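Local coordinates for putative glycosyltransferase (Mannosyltransferase) involved in glycosylating the PBCV-1 major capsid protein (Paramecium bursaria Chlorella virus 1, PDB 2P6W) that probably transfers a sugar from a nucleotide-sugar donor in a manganese-dependent reaction during glycosylation of the viral major capsid protein, this chain being the N-terminal domain of the enzyme, at residues P6-S12 against T73-L79; I20-T25 against R204-E209; F40-E44 against W61-A66; I105-H111 against R168-P174. All coordinates share one frame. Numbering follows the deposited sequence.

Interaction 1: P6-S12 against T73-L79; sequences PCITILS and TEWFLWL
Strands 8-12 and 75-79 run parallel, their axes 4.7 Å apart at closest approach and their directions 25° apart, in register from Ile8 opposite Trp75 to Leu11 opposite Trp78. The hydrogen-bond ladder leaves the first strand from odd-numbered residues. Cys7 O accepts from both Glu74 N (2.9 Å) and Trp75 N (3.1 Å); Thr9 N donates to Trp75 O (3.0 Å) and Thr9 O accepts from Leu77 N (2.9 Å); Leu11 N donates to Leu77 O (2.8 Å) and Leu11 O accepts from Leu79 N (3.0 Å). Side chains finish both ends: Glu74 OE2 takes Cys7 N (3.0 Å), and Ser12 OG, with chi1 t, donates to Leu79 O (2.6 Å). Thr9 OG1 lies 2.7 Å from Thr73 OG1, which also bonds to Phe70 O; Asn39 OD1 is a weak further partner of Thr9 OG1. Ile8 and Ile10 turn their backbone polar groups to strand 39-43. Ile8, Ile10, Trp75 and Leu77 line one face, where Ile10 CG2 meets Leu79 CD1 at 3.6 Å; Thr9, Leu11, Phe76 and Trp78 line the other, Leu11 CD1 touching the Trp78 ring edge at CE3 (3.6 Å). This is an inner parallel pair of the mixed GT-A sheet. The inter-strand ladder is hydrogen-bonded throughout and its faces are mostly apolar; at its C-terminal end, where Trp78 NE1 bonds to the manganese ligand Asp80, the chain passes directly into the DxD motif.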
# COMPACT_ATOMS: atom_id res chain seq x y z
N PRO A 6 -3.58 -16.33 7.02
CA PRO A 6 -2.24 -15.97 7.48
C PRO A 6 -2.28 -14.76 8.39
O PRO A 6 -3.24 -14.01 8.38
CB PRO A 6 -1.51 -15.59 6.19
CG PRO A 6 -2.58 -15.20 5.25
CD PRO A 6 -3.75 -16.07 5.58
N CYS A 7 -1.22 -14.60 9.18
CA CYS A 7 -1.06 -13.44 10.02
C CYS A 7 -0.71 -12.26 9.12
O CYS A 7 0.34 -12.26 8.47
CB CYS A 7 0.04 -13.68 11.03
SG CYS A 7 0.35 -12.27 12.06
N ILE A 8 -1.61 -11.28 9.07
CA ILE A 8 -1.42 -10.09 8.24
C ILE A 8 -1.25 -8.85 9.10
O ILE A 8 -1.99 -8.67 10.07
CB ILE A 8 -2.63 -9.90 7.31
CG1 ILE A 8 -2.68 -11.04 6.30
CG2 ILE A 8 -2.61 -8.52 6.59
CD1 ILE A 8 -4.05 -11.21 5.62
N THR A 9 -0.27 -8.00 8.75
CA THR A 9 -0.09 -6.70 9.38
C THR A 9 -0.29 -5.65 8.32
O THR A 9 0.44 -5.63 7.32
CB THR A 9 1.34 -6.55 9.95
OG1 THR A 9 1.50 -7.46 11.05
CG2 THR A 9 1.62 -5.12 10.44
N ILE A 10 -1.29 -4.79 8.50
CA ILE A 10 -1.47 -3.67 7.59
C ILE A 10 -0.66 -2.53 8.15
O ILE A 10 -0.68 -2.28 9.36
CB ILE A 10 -2.95 -3.28 7.44
CG1 ILE A 10 -3.75 -4.52 7.01
CG2 ILE A 10 -3.11 -2.09 6.45
CD1 ILE A 10 -5.20 -4.27 6.67
N LEU A 11 0.05 -1.84 7.27
CA LEU A 11 0.85 -0.69 7.69
C LEU A 11 0.60 0.50 6.79
O LEU A 11 0.31 0.37 5.59
CB LEU A 11 2.35 -1.00 7.76
CG LEU A 11 3.01 -1.47 6.46
CD1 LEU A 11 4.42 -0.91 6.34
CD2 LEU A 11 3.05 -2.98 6.39
N SER A 12 0.74 1.68 7.38
CA SER A 12 0.61 2.93 6.65
C SER A 12 1.28 4.00 7.48
O SER A 12 1.99 3.69 8.46
CB SER A 12 -0.86 3.28 6.43
OG SER A 12 -1.03 4.37 5.53
N THR A 73 4.38 -11.68 11.85
CA THR A 73 3.73 -11.37 10.56
C THR A 73 4.18 -12.31 9.44
O THR A 73 5.37 -12.59 9.31
CB THR A 73 4.03 -9.93 10.11
OG1 THR A 73 3.68 -9.02 11.17
CG2 THR A 73 3.23 -9.57 8.85
N GLU A 74 3.23 -12.81 8.66
CA GLU A 74 3.53 -13.54 7.43
C GLU A 74 3.42 -12.65 6.21
O GLU A 74 4.28 -12.69 5.34
CB GLU A 74 2.61 -14.73 7.27
CG GLU A 74 2.77 -15.77 8.36
CD GLU A 74 1.74 -16.86 8.23
OE1 GLU A 74 1.93 -17.71 7.33
OE2 GLU A 74 0.75 -16.85 9.00
N TRP A 75 2.34 -11.87 6.16
CA TRP A 75 2.13 -10.90 5.07
C TRP A 75 2.02 -9.48 5.58
O TRP A 75 1.21 -9.21 6.48
CB TRP A 75 0.84 -11.21 4.30
CG TRP A 75 1.01 -12.36 3.36
CD1 TRP A 75 0.61 -13.65 3.56
CD2 TRP A 75 1.64 -12.34 2.08
NE1 TRP A 75 0.96 -14.43 2.49
CE2 TRP A 75 1.59 -13.66 1.56
CE3 TRP A 75 2.26 -11.35 1.32
CZ2 TRP A 75 2.12 -13.99 0.31
CZ3 TRP A 75 2.79 -11.70 0.07
CH2 TRP A 75 2.71 -13.00 -0.41
N PHE A 76 2.83 -8.60 5.01
CA PHE A 76 2.75 -7.16 5.29
C PHE A 76 1.97 -6.53 4.16
O PHE A 76 2.18 -6.88 3.00
CB PHE A 76 4.15 -6.53 5.34
CG PHE A 76 4.96 -7.02 6.51
CD1 PHE A 76 4.87 -6.38 7.74
CD2 PHE A 76 5.79 -8.13 6.37
CE1 PHE A 76 5.60 -6.85 8.83
CE2 PHE A 76 6.53 -8.60 7.46
CZ PHE A 76 6.42 -7.95 8.69
N LEU A 77 1.06 -5.64 4.50
CA LEU A 77 0.25 -4.97 3.48
C LEU A 77 0.43 -3.47 3.66
O LEU A 77 -0.04 -2.90 4.64
CB LEU A 77 -1.23 -5.37 3.64
CG LEU A 77 -2.22 -4.61 2.76
CD1 LEU A 77 -1.84 -4.71 1.28
CD2 LEU A 77 -3.64 -5.11 2.97
N TRP A 78 1.13 -2.83 2.72
CA TRP A 78 1.27 -1.37 2.72
C TRP A 78 0.04 -0.75 2.07
O TRP A 78 -0.33 -1.17 0.97
CB TRP A 78 2.50 -0.93 1.90
CG TRP A 78 2.46 0.54 1.68
CD1 TRP A 78 2.00 1.20 0.57
CD2 TRP A 78 2.80 1.56 2.63
NE1 TRP A 78 2.04 2.56 0.77
CE2 TRP A 78 2.54 2.80 2.02
CE3 TRP A 78 3.31 1.53 3.94
CZ2 TRP A 78 2.76 4.02 2.69
CZ3 TRP A 78 3.54 2.75 4.59
CH2 TRP A 78 3.26 3.98 3.97
N LEU A 79 -0.57 0.25 2.72
CA LEU A 79 -1.61 1.09 2.12
C LEU A 79 -1.20 2.55 2.20
O LEU A 79 -0.86 3.04 3.30
CB LEU A 79 -2.93 0.94 2.88
CG LEU A 79 -3.53 -0.46 2.98
CD1 LEU A 79 -4.83 -0.38 3.77
CD2 LEU A 79 -3.73 -1.14 1.64

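Interaction 2: I20-T25 against R204-E209; sequences IYARKT and RDEHME
Asp205 OD1 (chi1 m) accepts a hydrogen bond from Tyr21 N at 2.9 Å, tying the first turn of helix 20-25 to helix 204-209. A water extends the polar link, accepting from Lys24 NZ (2.9 Å) and donating to Asp205 O (2.8 Å). Arg204 NH1 makes a weaker bond to Tyr21 OH (3.1 Å), while its guanidinium is held more firmly by Met196 O. Both segments are regular alpha-helix, their axes 8.6 Å apart and crossing at 39°, with CA atoms closest at Tyr21 and Asp205 (4.6 Å). Tyr21, chi1 p, lays its ring along the extended Arg204 chain, so that Arg204 CD sits over the ring face, 3.8 Å from its centroid, in a CH-pi contact. Met208, m throughout, fills the space one turn on: its CG meets Tyr21 CB at 3.9 Å, its CB meets Lys24 CD at 3.8 Å and its CE reaches Thr25 CG2 at 4.0 Å. Arg204 binds UDP and UDP-alpha-D-glucose in ligand complexes of this protein, although neither is bound here; its side chain lies about 5 Å from the manganese. Polar bonds and aromatic packing thus hold this nucleotide-binding arginine and its C-terminal helix against the first helix.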
# COMPACT_ATOMS: atom_id res chain seq x y z
N ILE A 20 -6.75 16.05 7.55
CA ILE A 20 -7.99 15.38 7.94
C ILE A 20 -8.26 14.08 7.20
O ILE A 20 -8.57 13.07 7.82
CB ILE A 20 -9.20 16.35 7.89
CG1 ILE A 20 -9.00 17.47 8.91
CG2 ILE A 20 -10.53 15.63 8.14
CD1 ILE A 20 -8.70 16.98 10.36
N TYR A 21 -8.11 14.07 5.87
CA TYR A 21 -8.42 12.83 5.15
C TYR A 21 -7.60 11.66 5.65
O TYR A 21 -8.10 10.53 5.72
CB TYR A 21 -8.27 12.98 3.64
CG TYR A 21 -6.86 12.93 3.12
CD1 TYR A 21 -6.19 11.70 2.91
CD2 TYR A 21 -6.19 14.10 2.78
CE1 TYR A 21 -4.88 11.65 2.43
CE2 TYR A 21 -4.89 14.07 2.28
CZ TYR A 21 -4.25 12.84 2.10
OH TYR A 21 -2.96 12.83 1.59
N ALA A 22 -6.35 11.92 6.03
CA ALA A 22 -5.47 10.84 6.47
C ALA A 22 -5.83 10.37 7.88
O ALA A 22 -5.64 9.21 8.21
CB ALA A 22 -4.02 11.28 6.40
N ARG A 23 -6.36 11.28 8.71
CA ARG A 23 -6.91 10.85 10.00
C ARG A 23 -8.03 9.86 9.74
O ARG A 23 -8.13 8.82 10.40
CB ARG A 23 -7.41 12.04 10.83
CG ARG A 23 -7.74 11.67 12.28
CD ARG A 23 -8.07 12.90 13.15
NE ARG A 23 -9.05 13.82 12.57
CZ ARG A 23 -10.36 13.59 12.49
NH1 ARG A 23 -10.88 12.45 12.92
NH2 ARG A 23 -11.15 14.51 11.95
N LYS A 24 -8.88 10.18 8.77
CA LYS A 24 -10.07 9.37 8.50
C LYS A 24 -9.72 8.02 7.89
O LYS A 24 -10.27 6.99 8.30
CB LYS A 24 -11.06 10.14 7.62
CG LYS A 24 -11.69 11.31 8.36
CD LYS A 24 -12.67 12.01 7.48
CE LYS A 24 -13.53 12.99 8.25
NZ LYS A 24 -14.63 13.39 7.36
N THR A 25 -8.82 8.00 6.91
CA THR A 25 -8.40 6.72 6.35
C THR A 25 -7.73 5.85 7.42
O THR A 25 -8.01 4.66 7.50
CB THR A 25 -7.47 6.87 5.15
OG1 THR A 25 -6.28 7.53 5.58
CG2 THR A 25 -8.14 7.69 4.05
N ARG A 204 -9.43 15.16 -1.36
CA ARG A 204 -9.50 13.98 -0.49
C ARG A 204 -10.31 14.19 0.80
O ARG A 204 -11.04 13.28 1.22
CB ARG A 204 -8.07 13.54 -0.16
CG ARG A 204 -7.37 12.97 -1.38
CD ARG A 204 -5.89 12.74 -1.14
NE ARG A 204 -5.26 12.01 -2.25
CZ ARG A 204 -3.94 11.87 -2.40
NH1 ARG A 204 -3.10 12.39 -1.50
NH2 ARG A 204 -3.47 11.18 -3.43
N ASP A 205 -10.15 15.35 1.44
CA ASP A 205 -10.96 15.69 2.61
C ASP A 205 -12.43 15.62 2.21
O ASP A 205 -13.25 15.04 2.92
CB ASP A 205 -10.67 17.11 3.10
CG ASP A 205 -9.33 17.25 3.81
OD1 ASP A 205 -8.61 16.25 4.00
OD2 ASP A 205 -9.01 18.41 4.18
N GLU A 206 -12.76 16.23 1.07
CA GLU A 206 -14.14 16.29 0.61
C GLU A 206 -14.68 14.89 0.29
O GLU A 206 -15.82 14.57 0.62
CB GLU A 206 -14.25 17.23 -0.60
CG GLU A 206 -15.70 17.54 -1.01
CD GLU A 206 -15.85 18.89 -1.69
OE1 GLU A 206 -14.97 19.27 -2.50
OE2 GLU A 206 -16.88 19.56 -1.43
N HIS A 207 -13.85 14.05 -0.34
CA HIS A 207 -14.25 12.66 -0.62
C HIS A 207 -14.53 11.93 0.69
O HIS A 207 -15.57 11.28 0.83
CB HIS A 207 -13.17 11.91 -1.39
CG HIS A 207 -13.61 10.58 -1.91
ND1 HIS A 207 -13.45 9.41 -1.19
CD2 HIS A 207 -14.18 10.22 -3.08
CE1 HIS A 207 -13.91 8.39 -1.90
NE2 HIS A 207 -14.37 8.87 -3.05
N MET A 208 -13.60 12.04 1.64
CA MET A 208 -13.74 11.30 2.88
C MET A 208 -14.98 11.69 3.69
O MET A 208 -15.57 10.85 4.36
CB MET A 208 -12.46 11.34 3.70
CG MET A 208 -11.29 10.60 3.04
SD MET A 208 -11.69 8.90 2.54
CE MET A 208 -12.10 8.14 4.13
N GLU A 209 -15.38 12.96 3.59
CA GLU A 209 -16.61 13.43 4.24
C GLU A 209 -17.85 12.70 3.75
O GLU A 209 -18.82 12.52 4.50
CB GLU A 209 -16.77 14.94 4.04
CG GLU A 209 -15.89 15.78 4.94
CD GLU A 209 -15.95 17.26 4.60
OE1 GLU A 209 -17.04 17.72 4.16
OE2 GLU A 209 -14.92 17.96 4.77
O HOH W 1 -12.58 14.52 5.58

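Interaction 3: F40-E44 against W61-A66; sequences FYYEE and WIIQQA
Residues 40-43 form an extended strand and residues 61-66 a turn and a half of alpha-helix, the axes passing 8.6 Å apart with their N-to-C directions at 134°. Tyr41 CA comes within 5.6 Å of Ala66 CA, and Glu43 CA within 6.8 Å of Ile62 CA. Strand alternation points Tyr41 and Glu43 toward the helix and Tyr42 away from it. Both inward residues have chi1 t; Glu43 then bends at chi2 (p), so that its OE1 accepts from Tyr41 OH at 2.6 Å and from Gln65 NE2 at 3.1 Å. Its other oxygen, OE2, bonds to Ser45. In this GT-A fold the strand is an outermost one of the main sheet, and helix 59-69 packs on the face that carries Tyr41 and Glu43; helix 20-36 covers the other face, where Phe40 lies. The Tyr41 ring spreads over the helix, its face toward Ala66 N and Gln65 O and its edge, at CE2, 3.9 Å from Ile62 CG2. Tyr41 CB rests on Ala66 CB at 3.8 Å. At the other end, Glu43 CB touches Ile62 CD1 (3.9 Å), while the edge of the Trp61 indole, at CZ3, approaches Glu43 CD (3.8 Å).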
# COMPACT_ATOMS: atom_id res chain seq x y z
N PHE A 40 -2.02 -3.74 13.04
CA PHE A 40 -2.02 -2.45 12.38
C PHE A 40 -0.83 -1.65 12.90
O PHE A 40 -0.70 -1.46 14.11
CB PHE A 40 -3.34 -1.72 12.67
CG PHE A 40 -3.42 -0.36 12.07
CD1 PHE A 40 -3.26 -0.19 10.70
CD2 PHE A 40 -3.65 0.75 12.87
CE1 PHE A 40 -3.33 1.09 10.12
CE2 PHE A 40 -3.73 2.04 12.30
CZ PHE A 40 -3.58 2.20 10.93
N TYR A 41 0.04 -1.23 11.98
CA TYR A 41 1.18 -0.37 12.30
C TYR A 41 1.02 0.94 11.56
O TYR A 41 0.82 0.95 10.34
CB TYR A 41 2.56 -0.98 11.91
CG TYR A 41 3.65 -0.05 12.35
CD1 TYR A 41 4.14 -0.09 13.66
CD2 TYR A 41 4.12 0.95 11.50
CE1 TYR A 41 5.09 0.82 14.09
CE2 TYR A 41 5.09 1.85 11.92
CZ TYR A 41 5.56 1.79 13.23
OH TYR A 41 6.50 2.69 13.70
N TYR A 42 1.12 2.06 12.29
CA TYR A 42 0.96 3.38 11.66
C TYR A 42 2.10 4.31 12.03
O TYR A 42 2.33 4.57 13.22
CB TYR A 42 -0.36 4.00 12.10
CG TYR A 42 -0.81 5.15 11.26
CD1 TYR A 42 -1.40 4.93 10.00
CD2 TYR A 42 -0.68 6.47 11.70
CE1 TYR A 42 -1.83 6.03 9.21
CE2 TYR A 42 -1.11 7.54 10.94
CZ TYR A 42 -1.68 7.32 9.70
OH TYR A 42 -2.12 8.39 8.94
N GLU A 43 2.83 4.81 11.03
CA GLU A 43 3.96 5.69 11.28
C GLU A 43 3.51 7.15 11.35
O GLU A 43 3.04 7.71 10.35
CB GLU A 43 5.02 5.50 10.21
CG GLU A 43 6.33 6.28 10.47
CD GLU A 43 7.13 5.70 11.65
OE1 GLU A 43 7.10 4.46 11.84
OE2 GLU A 43 7.77 6.49 12.37
N GLU A 44 3.65 7.75 12.52
CA GLU A 44 3.21 9.13 12.73
C GLU A 44 4.38 10.12 12.75
O GLU A 44 4.16 11.33 12.86
CB GLU A 44 2.44 9.26 14.04
CG GLU A 44 1.09 8.57 14.10
CD GLU A 44 0.50 8.59 15.50
OE1 GLU A 44 0.54 9.65 16.16
OE2 GLU A 44 -0.01 7.54 15.95
N TRP A 61 10.92 1.79 4.34
CA TRP A 61 11.52 1.97 5.65
C TRP A 61 10.50 1.62 6.74
O TRP A 61 10.83 0.93 7.72
CB TRP A 61 12.03 3.41 5.80
CG TRP A 61 12.68 3.72 7.13
CD1 TRP A 61 13.98 3.52 7.47
CD2 TRP A 61 12.05 4.31 8.27
NE1 TRP A 61 14.20 3.94 8.76
CE2 TRP A 61 13.02 4.41 9.28
CE3 TRP A 61 10.73 4.71 8.55
CZ2 TRP A 61 12.74 4.94 10.54
CZ3 TRP A 61 10.45 5.25 9.81
CH2 TRP A 61 11.46 5.35 10.79
N ILE A 62 9.26 2.09 6.56
CA ILE A 62 8.17 1.82 7.53
C ILE A 62 7.89 0.32 7.69
O ILE A 62 7.55 -0.15 8.79
CB ILE A 62 6.88 2.60 7.18
CG1 ILE A 62 7.14 4.11 7.19
CG2 ILE A 62 5.69 2.24 8.13
CD1 ILE A 62 6.03 4.90 6.54
N ILE A 63 8.05 -0.46 6.62
CA ILE A 63 7.87 -1.90 6.76
C ILE A 63 8.78 -2.54 7.84
O ILE A 63 8.33 -3.46 8.54
CB ILE A 63 7.94 -2.63 5.39
CG1 ILE A 63 7.29 -4.01 5.49
CG2 ILE A 63 9.37 -2.65 4.84
CD1 ILE A 63 7.15 -4.72 4.16
N GLN A 64 10.03 -2.08 7.99
CA GLN A 64 10.88 -2.60 9.07
C GLN A 64 10.30 -2.26 10.45
O GLN A 64 10.37 -3.06 11.37
CB GLN A 64 12.36 -2.17 8.94
CG GLN A 64 13.20 -2.73 10.14
CD GLN A 64 14.72 -2.60 10.07
OE1 GLN A 64 15.31 -1.67 9.45
NE2 GLN A 64 15.37 -3.52 10.76
N GLN A 65 9.71 -1.07 10.57
CA GLN A 65 9.05 -0.67 11.82
C GLN A 65 7.96 -1.66 12.16
O GLN A 65 7.84 -2.11 13.31
CB GLN A 65 8.40 0.71 11.67
CG GLN A 65 9.35 1.87 11.38
CD GLN A 65 10.10 2.32 12.62
OE1 GLN A 65 11.01 1.64 13.09
NE2 GLN A 65 9.73 3.48 13.15
N ALA A 66 7.15 -2.00 11.14
CA ALA A 66 6.05 -2.95 11.31
C ALA A 66 6.54 -4.36 11.66
O ALA A 66 5.93 -5.05 12.48
CB ALA A 66 5.20 -3.00 10.05

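Interaction 4: I105-H111 against R168-P174; sequences ILYHTFH and RYIVHDP
Parallel strands 107-110 and 169-172, axes 4.4 Å apart and directions 22° apart, form one edge of the main GT-A sheet, pairing Tyr107 with Tyr169 through to Phe110 with His172. The ladder includes Thr109 N to Ile170 O and His172 N to Thr109 O, both 2.8 Å. On one face His108, Phe110 and His172 cluster: the Phe110 ring sets CD1 against His172 CB (3.6 Å) and its CB against Pro174 CB (4.1 Å), while Ile105 CD1 packs against Ile170 CG1 (4.0 Å). On the other, Tyr107 CB meets Tyr169 CB (4.0 Å), and Thr109 OG1 touches Val171 CG2 (3.4 Å) while donating to Ile170 O (3.2 Å). Leu106 CD2 fits under the Arg168 guanidinium face, 3.5 Å from NH2; Arg168 NE bonds to Asn104 O. Pro174 CD lies over the His111 ring face, 3.6 Å from its centroid, in a CH-pi contact. Beyond the backbone ladder, the contact combines a mixed aromatic cluster with a His-carboxylate hydrogen bond at its C-terminal end, His111 NE2 to Asp173 OD1 (2.8 Å).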
# COMPACT_ATOMS: atom_id res chain seq x y z
N ILE A 105 5.17 -17.08 -3.56
CA ILE A 105 4.98 -15.65 -3.86
C ILE A 105 5.53 -14.74 -2.75
O ILE A 105 5.26 -14.97 -1.56
CB ILE A 105 3.50 -15.34 -4.18
CG1 ILE A 105 2.99 -16.23 -5.32
CG2 ILE A 105 3.32 -13.85 -4.53
CD1 ILE A 105 3.86 -16.16 -6.61
N LEU A 106 6.32 -13.73 -3.17
CA LEU A 106 6.89 -12.71 -2.28
C LEU A 106 6.15 -11.37 -2.38
O LEU A 106 6.12 -10.62 -1.41
CB LEU A 106 8.37 -12.47 -2.56
CG LEU A 106 9.37 -13.60 -2.28
CD1 LEU A 106 10.68 -13.28 -2.96
CD2 LEU A 106 9.58 -13.86 -0.79
N TYR A 107 5.56 -11.07 -3.54
CA TYR A 107 4.83 -9.81 -3.72
C TYR A 107 3.53 -10.02 -4.47
O TYR A 107 3.53 -10.70 -5.48
CB TYR A 107 5.66 -8.85 -4.59
CG TYR A 107 6.79 -8.14 -3.86
CD1 TYR A 107 6.58 -6.89 -3.27
CD2 TYR A 107 8.05 -8.71 -3.78
CE1 TYR A 107 7.61 -6.24 -2.59
CE2 TYR A 107 9.08 -8.07 -3.12
CZ TYR A 107 8.85 -6.84 -2.52
OH TYR A 107 9.88 -6.21 -1.85
N HIS A 108 2.45 -9.43 -3.97
CA HIS A 108 1.23 -9.26 -4.75
C HIS A 108 1.07 -7.78 -5.04
O HIS A 108 1.09 -6.96 -4.11
CB HIS A 108 0.02 -9.78 -3.98
CG HIS A 108 -0.02 -11.27 -3.87
ND1 HIS A 108 0.50 -11.95 -2.81
CD2 HIS A 108 -0.48 -12.20 -4.74
CE1 HIS A 108 0.37 -13.25 -3.01
NE2 HIS A 108 -0.24 -13.42 -4.17
N THR A 109 0.97 -7.44 -6.33
CA THR A 109 0.83 -6.05 -6.77
C THR A 109 -0.34 -5.93 -7.74
O THR A 109 -0.98 -6.94 -8.08
CB THR A 109 2.15 -5.55 -7.45
OG1 THR A 109 2.45 -6.42 -8.56
CG2 THR A 109 3.28 -5.57 -6.43
N PHE A 110 -0.63 -4.71 -8.16
CA PHE A 110 -1.84 -4.41 -8.95
C PHE A 110 -1.53 -3.48 -10.09
O PHE A 110 -0.77 -2.53 -9.93
CB PHE A 110 -2.94 -3.82 -8.03
CG PHE A 110 -3.17 -4.68 -6.85
CD1 PHE A 110 -4.02 -5.78 -6.95
CD2 PHE A 110 -2.46 -4.47 -5.67
CE1 PHE A 110 -4.18 -6.65 -5.88
CE2 PHE A 110 -2.62 -5.32 -4.60
CZ PHE A 110 -3.48 -6.43 -4.70
N HIS A 111 -2.10 -3.78 -11.25
CA HIS A 111 -1.95 -2.88 -12.38
C HIS A 111 -2.93 -1.72 -12.27
O HIS A 111 -3.77 -1.67 -11.37
CB HIS A 111 -2.06 -3.62 -13.72
CG HIS A 111 -3.44 -4.06 -14.08
ND1 HIS A 111 -4.40 -3.19 -14.55
CD2 HIS A 111 -4.01 -5.30 -14.10
CE1 HIS A 111 -5.51 -3.86 -14.81
NE2 HIS A 111 -5.30 -5.14 -14.56
N ARG A 168 8.05 -15.14 -8.53
CA ARG A 168 7.73 -14.96 -7.12
C ARG A 168 6.92 -13.69 -6.88
O ARG A 168 6.90 -13.14 -5.79
CB ARG A 168 9.00 -15.02 -6.25
CG ARG A 168 9.81 -16.28 -6.46
CD ARG A 168 10.80 -16.50 -5.32
NE ARG A 168 10.14 -16.75 -4.04
CZ ARG A 168 10.80 -16.94 -2.90
NH1 ARG A 168 12.12 -16.88 -2.90
NH2 ARG A 168 10.16 -17.18 -1.77
N TYR A 169 6.22 -13.24 -7.92
CA TYR A 169 5.31 -12.10 -7.78
C TYR A 169 4.12 -12.26 -8.71
O TYR A 169 4.20 -12.98 -9.72
CB TYR A 169 6.03 -10.79 -8.11
CG TYR A 169 6.56 -10.69 -9.52
CD1 TYR A 169 5.78 -10.14 -10.54
CD2 TYR A 169 7.84 -11.19 -9.85
CE1 TYR A 169 6.29 -10.06 -11.85
CE2 TYR A 169 8.35 -11.09 -11.15
CZ TYR A 169 7.55 -10.54 -12.14
OH TYR A 169 8.03 -10.46 -13.42
N ILE A 170 3.02 -11.58 -8.36
CA ILE A 170 1.84 -11.58 -9.20
C ILE A 170 1.37 -10.14 -9.35
O ILE A 170 1.35 -9.39 -8.37
CB ILE A 170 0.70 -12.45 -8.64
CG1 ILE A 170 1.17 -13.91 -8.49
CG2 ILE A 170 -0.51 -12.43 -9.58
CD1 ILE A 170 0.07 -14.88 -7.94
N VAL A 171 0.99 -9.78 -10.58
CA VAL A 171 0.31 -8.50 -10.86
C VAL A 171 -1.14 -8.84 -11.14
O VAL A 171 -1.43 -9.54 -12.12
CB VAL A 171 0.95 -7.74 -12.05
CG1 VAL A 171 0.24 -6.41 -12.27
CG2 VAL A 171 2.44 -7.48 -11.80
N HIS A 172 -2.00 -8.36 -10.26
CA HIS A 172 -3.43 -8.64 -10.27
C HIS A 172 -4.20 -7.45 -10.85
O HIS A 172 -3.73 -6.32 -10.82
CB HIS A 172 -3.94 -8.82 -8.85
CG HIS A 172 -3.42 -10.05 -8.16
ND1 HIS A 172 -2.34 -10.02 -7.31
CD2 HIS A 172 -3.86 -11.32 -8.16
CE1 HIS A 172 -2.14 -11.23 -6.81
NE2 HIS A 172 -3.05 -12.04 -7.31
N ASP A 173 -5.41 -7.74 -11.33
CA ASP A 173 -6.40 -6.69 -11.58
C ASP A 173 -6.59 -5.90 -10.30
O ASP A 173 -6.51 -6.47 -9.20
CB ASP A 173 -7.74 -7.29 -11.98
CG ASP A 173 -7.74 -7.87 -13.40
OD1 ASP A 173 -6.90 -7.46 -14.24
OD2 ASP A 173 -8.60 -8.73 -13.67
N PRO A 174 -6.81 -4.58 -10.42
CA PRO A 174 -6.94 -3.73 -9.24
C PRO A 174 -8.35 -3.45 -8.73
O PRO A 174 -8.52 -2.66 -7.79
CB PRO A 174 -6.33 -2.42 -9.75
CG PRO A 174 -6.86 -2.35 -11.17
CD PRO A 174 -6.79 -3.79 -11.66
O HOH W 2 7.41 -16.68 -0.71

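Overall arrangement
From the N terminus, strand 8-13 leads into helix 20-36, strand 39-43 and helix 59-69 before strand 75-79 returns beside the first strand and closes interaction 1. Interaction 3 lies wholly within that loop and fixes helix 59-69 to the outermost strand 39-43; it adjoins interaction 1 through Ile10 O to Tyr41 N (2.9 Å). Interaction 4 follows in series, closing a later loop at the far edge of the same sheet, and Trp75 packs on Ile105 and His108 between the two. Interaction 2 closes the longest loop, joining the first helix to the C-terminal one: it encloses interactions 3 and 4 and crosses interaction 1.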